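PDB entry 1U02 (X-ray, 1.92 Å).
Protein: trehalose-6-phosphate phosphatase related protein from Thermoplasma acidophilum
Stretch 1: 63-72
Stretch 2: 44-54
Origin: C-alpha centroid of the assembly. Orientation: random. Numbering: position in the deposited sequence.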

ATOM      1  N   ILE A  63      -2.064   7.889   2.236  1.00 12.46           N
ATOM      2  CA  ILE A  63      -1.884   8.017   0.803  1.00 13.16           C
ATOM      3  C   ILE A  63      -2.218   6.602   0.336  1.00 12.63           C
ATOM      4  O   ILE A  63      -1.470   5.666   0.614  1.00 12.51           O
ATOM      5  CB  ILE A  63      -0.416   8.372   0.440  1.00 14.39           C
ATOM      6  CG1 ILE A  63      -0.081   9.776   0.956  1.00 14.76           C
ATOM      7  CG2 ILE A  63      -0.218   8.322  -1.071  1.00 14.76           C
ATOM      8  CD1 ILE A  63       1.384  10.161   0.800  1.00 16.29           C
ATOM      9  N   CYS A  64      -3.354   6.444  -0.342  1.00 12.02           N
ATOM     10  CA  CYS A  64      -3.797   5.126  -0.804  1.00 11.45           C
ATOM     11  C   CYS A  64      -3.678   4.916  -2.308  1.00 13.41           C
ATOM     12  O   CYS A  64      -3.430   5.862  -3.054  1.00 13.03           O
ATOM     13  CB  CYS A  64      -5.245   4.898  -0.369  1.00 11.43           C
ATOM     14  SG  CYS A  64      -5.464   4.991   1.432  1.00 13.38           S
ATOM     15  N   TYR A  65      -3.856   3.668  -2.741  1.00 11.57           N
ATOM     16  CA  TYR A  65      -3.760   3.313  -4.159  1.00 12.16           C
ATOM     17  C   TYR A  65      -2.435   3.809  -4.744  1.00 14.10           C
ATOM     18  O   TYR A  65      -2.384   4.269  -5.889  1.00 11.94           O
ATOM     19  CB  TYR A  65      -4.912   3.938  -4.957  1.00 12.45           C
ATOM     20  CG  TYR A  65      -6.308   3.494  -4.572  1.00 12.93           C
ATOM     21  CD1 TYR A  65      -6.718   2.173  -4.751  1.00 12.89           C
ATOM     22  CD2 TYR A  65      -7.239   4.410  -4.085  1.00 13.16           C
ATOM     23  CE1 TYR A  65      -8.022   1.774  -4.461  1.00 12.56           C
ATOM     24  CE2 TYR A  65      -8.550   4.024  -3.791  1.00 14.29           C
ATOM     25  CZ  TYR A  65      -8.933   2.706  -3.985  1.00 13.58           C
ATOM     26  OH  TYR A  65     -10.231   2.333  -3.739  1.00 11.20           O
ATOM     27  N   HIS A  66      -1.370   3.724  -3.954  1.00 14.36           N
ATOM     28  CA  HIS A  66      -0.050   4.165  -4.398  1.00 14.59           C
ATOM     29  C   HIS A  66      -0.043   5.643  -4.795  1.00 14.67           C
ATOM     30  O   HIS A  66       0.828   6.089  -5.547  1.00 14.34           O
ATOM     31  CB  HIS A  66       0.429   3.305  -5.576  1.00 15.74           C
ATOM     32  CG  HIS A  66       0.793   1.902  -5.192  1.00 16.93           C
ATOM     33  ND1 HIS A  66       1.993   1.581  -4.600  1.00 19.69           N
ATOM     34  CD2 HIS A  66       0.098   0.743  -5.293  1.00 17.85           C
ATOM     35  CE1 HIS A  66       2.025   0.282  -4.351  1.00 18.75           C
ATOM     36  NE2 HIS A  66       0.887  -0.249  -4.762  1.00 18.47           N
ATOM     37  N   GLY A  67      -1.018   6.394  -4.285  1.00 13.75           N
ATOM     38  CA  GLY A  67      -1.089   7.816  -4.583  1.00 15.06           C
ATOM     39  C   GLY A  67      -2.313   8.325  -5.330  1.00 14.83           C
ATOM     40  O   GLY A  67      -2.504   9.536  -5.421  1.00 13.81           O
ATOM     41  N   ALA A  68      -3.153   7.433  -5.851  1.00 14.24           N
ATOM     42  CA  ALA A  68      -4.336   7.868  -6.597  1.00 13.51           C
ATOM     43  C   ALA A  68      -5.362   8.602  -5.736  1.00 14.60           C
ATOM     44  O   ALA A  68      -6.107   9.448  -6.230  1.00 15.06           O
ATOM     45  CB  ALA A  68      -4.997   6.673  -7.280  1.00 13.46           C
ATOM     46  N   CYS A  69      -5.406   8.274  -4.453  1.00 13.91           N
ATOM     47  CA  CYS A  69      -6.352   8.902  -3.542  1.00 17.17           C
ATOM     48  C   CYS A  69      -5.738   8.986  -2.157  1.00 16.84           C
ATOM     49  O   CYS A  69      -5.016   8.086  -1.738  1.00 19.49           O
ATOM     50  CB  CYS A  69      -7.645   8.077  -3.485  1.00 20.72           C
ATOM     51  SG  CYS A  69      -9.020   8.854  -2.609  1.00 31.55           S
ATOM     52  N   SER A  70      -6.023  10.072  -1.452  1.00 15.63           N
ATOM     53  CA  SER A  70      -5.509  10.263  -0.103  1.00 14.20           C
ATOM     54  C   SER A  70      -6.682  10.560   0.811  1.00 14.62           C
ATOM     55  O   SER A  70      -7.762  10.939   0.345  1.00 16.34           O
ATOM     56  CB  SER A  70      -4.540  11.449  -0.050  1.00 15.59           C
ATOM     57  OG  SER A  70      -3.477  11.292  -0.967  1.00 15.60           O
ATOM     58  N   LYS A  71      -6.485  10.353   2.105  1.00 14.11           N
ATOM     59  CA  LYS A  71      -7.515  10.672   3.081  1.00 15.48           C
ATOM     60  C   LYS A  71      -6.775  11.567   4.058  1.00 16.04           C
ATOM     61  O   LYS A  71      -5.931  11.106   4.828  1.00 16.64           O
ATOM     62  CB  LYS A  71      -8.052   9.422   3.778  1.00 15.35           C
ATOM     63  CG  LYS A  71      -9.192   9.730   4.753  1.00 15.69           C
ATOM     64  CD  LYS A  71      -9.816   8.464   5.316  1.00 13.81           C
ATOM     65  CE  LYS A  71     -10.907   8.783   6.331  1.00 14.50           C
ATOM     66  NZ  LYS A  71     -11.582   7.551   6.849  1.00 12.10           N
ATOM     67  N   ILE A  72      -7.082  12.857   3.989  1.00 16.68           N
ATOM     68  CA  ILE A  72      -6.437  13.874   4.808  1.00 18.66           C
ATOM     69  C   ILE A  72      -7.485  14.569   5.673  1.00 18.14           C
ATOM     70  O   ILE A  72      -8.472  15.092   5.157  1.00 16.96           O
ATOM     71  CB  ILE A  72      -5.753  14.921   3.898  1.00 19.44           C
ATOM     72  CG1 ILE A  72      -4.849  14.215   2.883  1.00 22.11           C
ATOM     73  CG2 ILE A  72      -4.933  15.898   4.729  1.00 21.35           C
ATOM     74  CD1 ILE A  72      -3.667  13.503   3.506  1.00 22.33           C
TER
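Stretch 2, residues 44-54: VTGRSPEEISR

At the apolar centre, Pro-49, its CA-to-CB bond directed toward stretch 1, packs on three side chains: its CG lies 3.8 Å from Cys-64 SG and 4.3 Å from Cys-69 SG, and its CD 3.6 Å from Tyr-65 CE2. Ile-52, one helical turn on, brings CG1 to 4.5 Å from Cys-64 SG. The CA-to-CB bond of Tyr-65 points away from stretch 2, but with chi1 m the end of its side chain comes nearer, its OH lying 3.2 Å from Ser-48 CB; Ser-48 CA sits over one face of the ring, 4.0 Å from the centroid, in a CH-pi contact. Where the two stretches run side by side, in the same direction, Ile-63 and Val-44 form a parallel bridge (CA to CA 4.7 Å), their side chains meeting on the same face of the sheet, CD1 of Ile-63 to CG2 of Val-44 at 4.1 Å; stretch 2 then turns at Gly-46 to Ser-48 into a helix that begins at Pro-49 and packs on Cys-64, Tyr-65 and Cys-69, reaching Lys-71 through Ser-53. Three backbone hydrogen bonds fix the register: Thr-45 N to Ile-63 O, 2.9 Å; His-66 N to Thr-45 O, 2.9 Å; and Tyr-65 N to Arg-47 O, 3.0 Å. Gly-46 lies under one face of the His-66 ring, its CA 3.4 Å from His-66 CD2; an ideal CB there would clash with His-66 NE2 at 2.5 Å. Ser-48 caps the helix, its OG accepting from Glu-51 N at 3.2 Å, while Arg-47 NH1 forms a salt bridge with Glu-51 OE2 at 3.1 Å. At the polar edge, the extended Lys-71 side chain (all t) donates from NZ to Ser-53 OG at 3.0 Å; that hydroxyl in turn donates to Pro-49 O at 2.7 Å. Water 1 donates to Glu-50 OE1, its oxygen 2.6 Å from that atom, and the same water oxygen is hydrogen-bonded to Tyr-65 OH at 2.7 Å.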

ATOM      1  N   VAL A  44       1.185   4.831   3.882  1.00 14.29           N
ATOM      2  CA  VAL A  44       1.285   4.892   2.424  1.00 15.85           C
ATOM      3  C   VAL A  44       1.112   3.466   1.935  1.00 17.20           C
ATOM      4  O   VAL A  44       1.921   2.597   2.248  1.00 18.73           O
ATOM      5  CB  VAL A  44       2.646   5.445   1.975  1.00 17.36           C
ATOM      6  CG1 VAL A  44       2.687   5.554   0.459  1.00 20.30           C
ATOM      7  CG2 VAL A  44       2.879   6.809   2.613  1.00 19.17           C
ATOM      8  N   THR A  45       0.074   3.231   1.141  1.00 14.58           N
ATOM      9  CA  THR A  45      -0.232   1.875   0.724  1.00 13.25           C
ATOM     10  C   THR A  45      -0.898   1.786  -0.645  1.00 14.23           C
ATOM     11  O   THR A  45      -1.281   2.799  -1.234  1.00 12.14           O
ATOM     12  CB  THR A  45      -1.183   1.272   1.775  1.00 12.59           C
ATOM     13  OG1 THR A  45      -1.624  -0.029   1.377  1.00 14.51           O
ATOM     14  CG2 THR A  45      -2.397   2.192   1.943  1.00 11.71           C
ATOM     15  N   GLY A  46      -1.036   0.561  -1.138  1.00 13.74           N
ATOM     16  CA  GLY A  46      -1.706   0.342  -2.406  1.00 13.21           C
ATOM     17  C   GLY A  46      -3.160   0.023  -2.087  1.00 13.88           C
ATOM     18  O   GLY A  46      -4.009  -0.064  -2.976  1.00 12.95           O
ATOM     19  N   ARG A  47      -3.437  -0.162  -0.798  1.00 12.71           N
ATOM     20  CA  ARG A  47      -4.787  -0.457  -0.318  1.00 11.46           C
ATOM     21  C   ARG A  47      -5.654   0.785  -0.493  1.00 11.87           C
ATOM     22  O   ARG A  47      -5.143   1.876  -0.733  1.00 12.24           O
ATOM     23  CB  ARG A  47      -4.765  -0.808   1.172  1.00 11.44           C
ATOM     24  CG  ARG A  47      -3.943  -2.025   1.551  1.00 14.97           C
ATOM     25  CD  ARG A  47      -4.744  -3.313   1.445  1.00 14.56           C
ATOM     26  NE  ARG A  47      -4.042  -4.402   2.115  1.00 14.81           N
ATOM     27  CZ  ARG A  47      -4.579  -5.578   2.415  1.00 11.51           C
ATOM     28  NH1 ARG A  47      -5.842  -5.834   2.106  1.00  9.60           N
ATOM     29  NH2 ARG A  47      -3.845  -6.496   3.035  1.00 11.60           N
ATOM     30  N   SER A  48      -6.966   0.607  -0.361  1.00 10.23           N
ATOM     31  CA  SER A  48      -7.916   1.706  -0.477  1.00 10.31           C
ATOM     32  C   SER A  48      -8.096   2.357   0.894  1.00 12.30           C
ATOM     33  O   SER A  48      -7.697   1.801   1.917  1.00 11.49           O
ATOM     34  CB  SER A  48      -9.274   1.176  -0.935  1.00 11.01           C
ATOM     35  OG  SER A  48      -9.790   0.264   0.030  1.00 11.42           O
ATOM     36  N   PRO A  49      -8.707   3.551   0.928  1.00 13.64           N
ATOM     37  CA  PRO A  49      -8.934   4.248   2.197  1.00 14.60           C
ATOM     38  C   PRO A  49      -9.933   3.450   3.036  1.00 13.17           C
ATOM     39  O   PRO A  49      -9.856   3.435   4.263  1.00 12.62           O
ATOM     40  CB  PRO A  49      -9.517   5.596   1.769  1.00 14.13           C
ATOM     41  CG  PRO A  49      -9.056   5.765   0.363  1.00 18.72           C
ATOM     42  CD  PRO A  49      -9.129   4.380  -0.213  1.00 15.59           C
ATOM     43  N   GLU A  50     -10.876   2.791   2.368  1.00 13.53           N
ATOM     44  CA  GLU A  50     -11.870   2.003   3.085  1.00 14.70           C
ATOM     45  C   GLU A  50     -11.177   0.851   3.816  1.00 13.41           C
ATOM     46  O   GLU A  50     -11.561   0.503   4.932  1.00 13.65           O
ATOM     47  CB  GLU A  50     -12.936   1.446   2.128  1.00 17.01           C
ATOM     48  CG  GLU A  50     -13.838   2.489   1.479  1.00 21.08           C
ATOM     49  CD  GLU A  50     -13.091   3.401   0.521  1.00 23.14           C
ATOM     50  OE1 GLU A  50     -12.358   2.878  -0.343  1.00 19.39           O
ATOM     51  OE2 GLU A  50     -13.241   4.638   0.627  1.00 27.19           O
ATOM     52  N   GLU A  51     -10.163   0.258   3.188  1.00 12.03           N
ATOM     53  CA  GLU A  51      -9.431  -0.845   3.808  1.00 14.16           C
ATOM     54  C   GLU A  51      -8.602  -0.393   5.007  1.00 12.85           C
ATOM     55  O   GLU A  51      -8.726  -0.944   6.099  1.00 13.04           O
ATOM     56  CB  GLU A  51      -8.509  -1.527   2.791  1.00 11.82           C
ATOM     57  CG  GLU A  51      -9.226  -2.461   1.836  1.00 15.39           C
ATOM     58  CD  GLU A  51      -8.308  -3.002   0.753  1.00 16.79           C
ATOM     59  OE1 GLU A  51      -7.830  -2.194  -0.068  1.00 16.99           O
ATOM     60  OE2 GLU A  51      -8.063  -4.232   0.726  1.00 17.82           O
ATOM     61  N   ILE A  52      -7.754   0.608   4.812  1.00 14.84           N
ATOM     62  CA  ILE A  52      -6.919   1.070   5.911  1.00 12.95           C
ATOM     63  C   ILE A  52      -7.768   1.608   7.055  1.00 13.45           C
ATOM     64  O   ILE A  52      -7.436   1.399   8.223  1.00 11.71           O
ATOM     65  CB  ILE A  52      -5.933   2.159   5.450  1.00 14.15           C
ATOM     66  CG1 ILE A  52      -5.050   1.608   4.332  1.00 15.31           C
ATOM     67  CG2 ILE A  52      -5.040   2.587   6.621  1.00 12.50           C
ATOM     68  CD1 ILE A  52      -4.178   0.430   4.766  1.00 16.13           C
ATOM     69  N   SER A  53      -8.865   2.287   6.716  1.00 11.43           N
ATOM     70  CA  SER A  53      -9.760   2.856   7.720  1.00 13.07           C
ATOM     71  C   SER A  53     -10.338   1.791   8.647  1.00 14.12           C
ATOM     72  O   SER A  53     -10.510   2.037   9.839  1.00 13.10           O
ATOM     73  CB  SER A  53     -10.889   3.648   7.050  1.00 12.78           C
ATOM     74  OG  SER A  53     -10.376   4.834   6.456  1.00 12.71           O
ATOM     75  N   ARG A  54     -10.647   0.611   8.117  1.00 13.37           N
ATOM     76  CA  ARG A  54     -11.162  -0.431   8.992  1.00 14.25           C
ATOM     77  C   ARG A  54     -10.021  -1.253   9.600  1.00 13.11           C
ATOM     78  O   ARG A  54     -10.132  -1.713  10.738  1.00 12.29           O
ATOM     79  CB  ARG A  54     -12.168  -1.339   8.270  1.00 17.61           C
ATOM     80  CG  ARG A  54     -11.670  -2.116   7.073  1.00 23.21           C
ATOM     81  CD  ARG A  54     -12.825  -2.963   6.516  1.00 27.59           C
ATOM     82  NE  ARG A  54     -12.422  -3.816   5.401  1.00 30.84           N
ATOM     83  CZ  ARG A  54     -12.568  -3.497   4.117  1.00 31.92           C
ATOM     84  NH1 ARG A  54     -13.112  -2.338   3.773  1.00 32.43           N
ATOM     85  NH2 ARG A  54     -12.171  -4.344   3.177  1.00 33.92           N
TER
HETATM   86  O   HOH W   1     -11.859   4.071  -2.559  1.00 19.75           O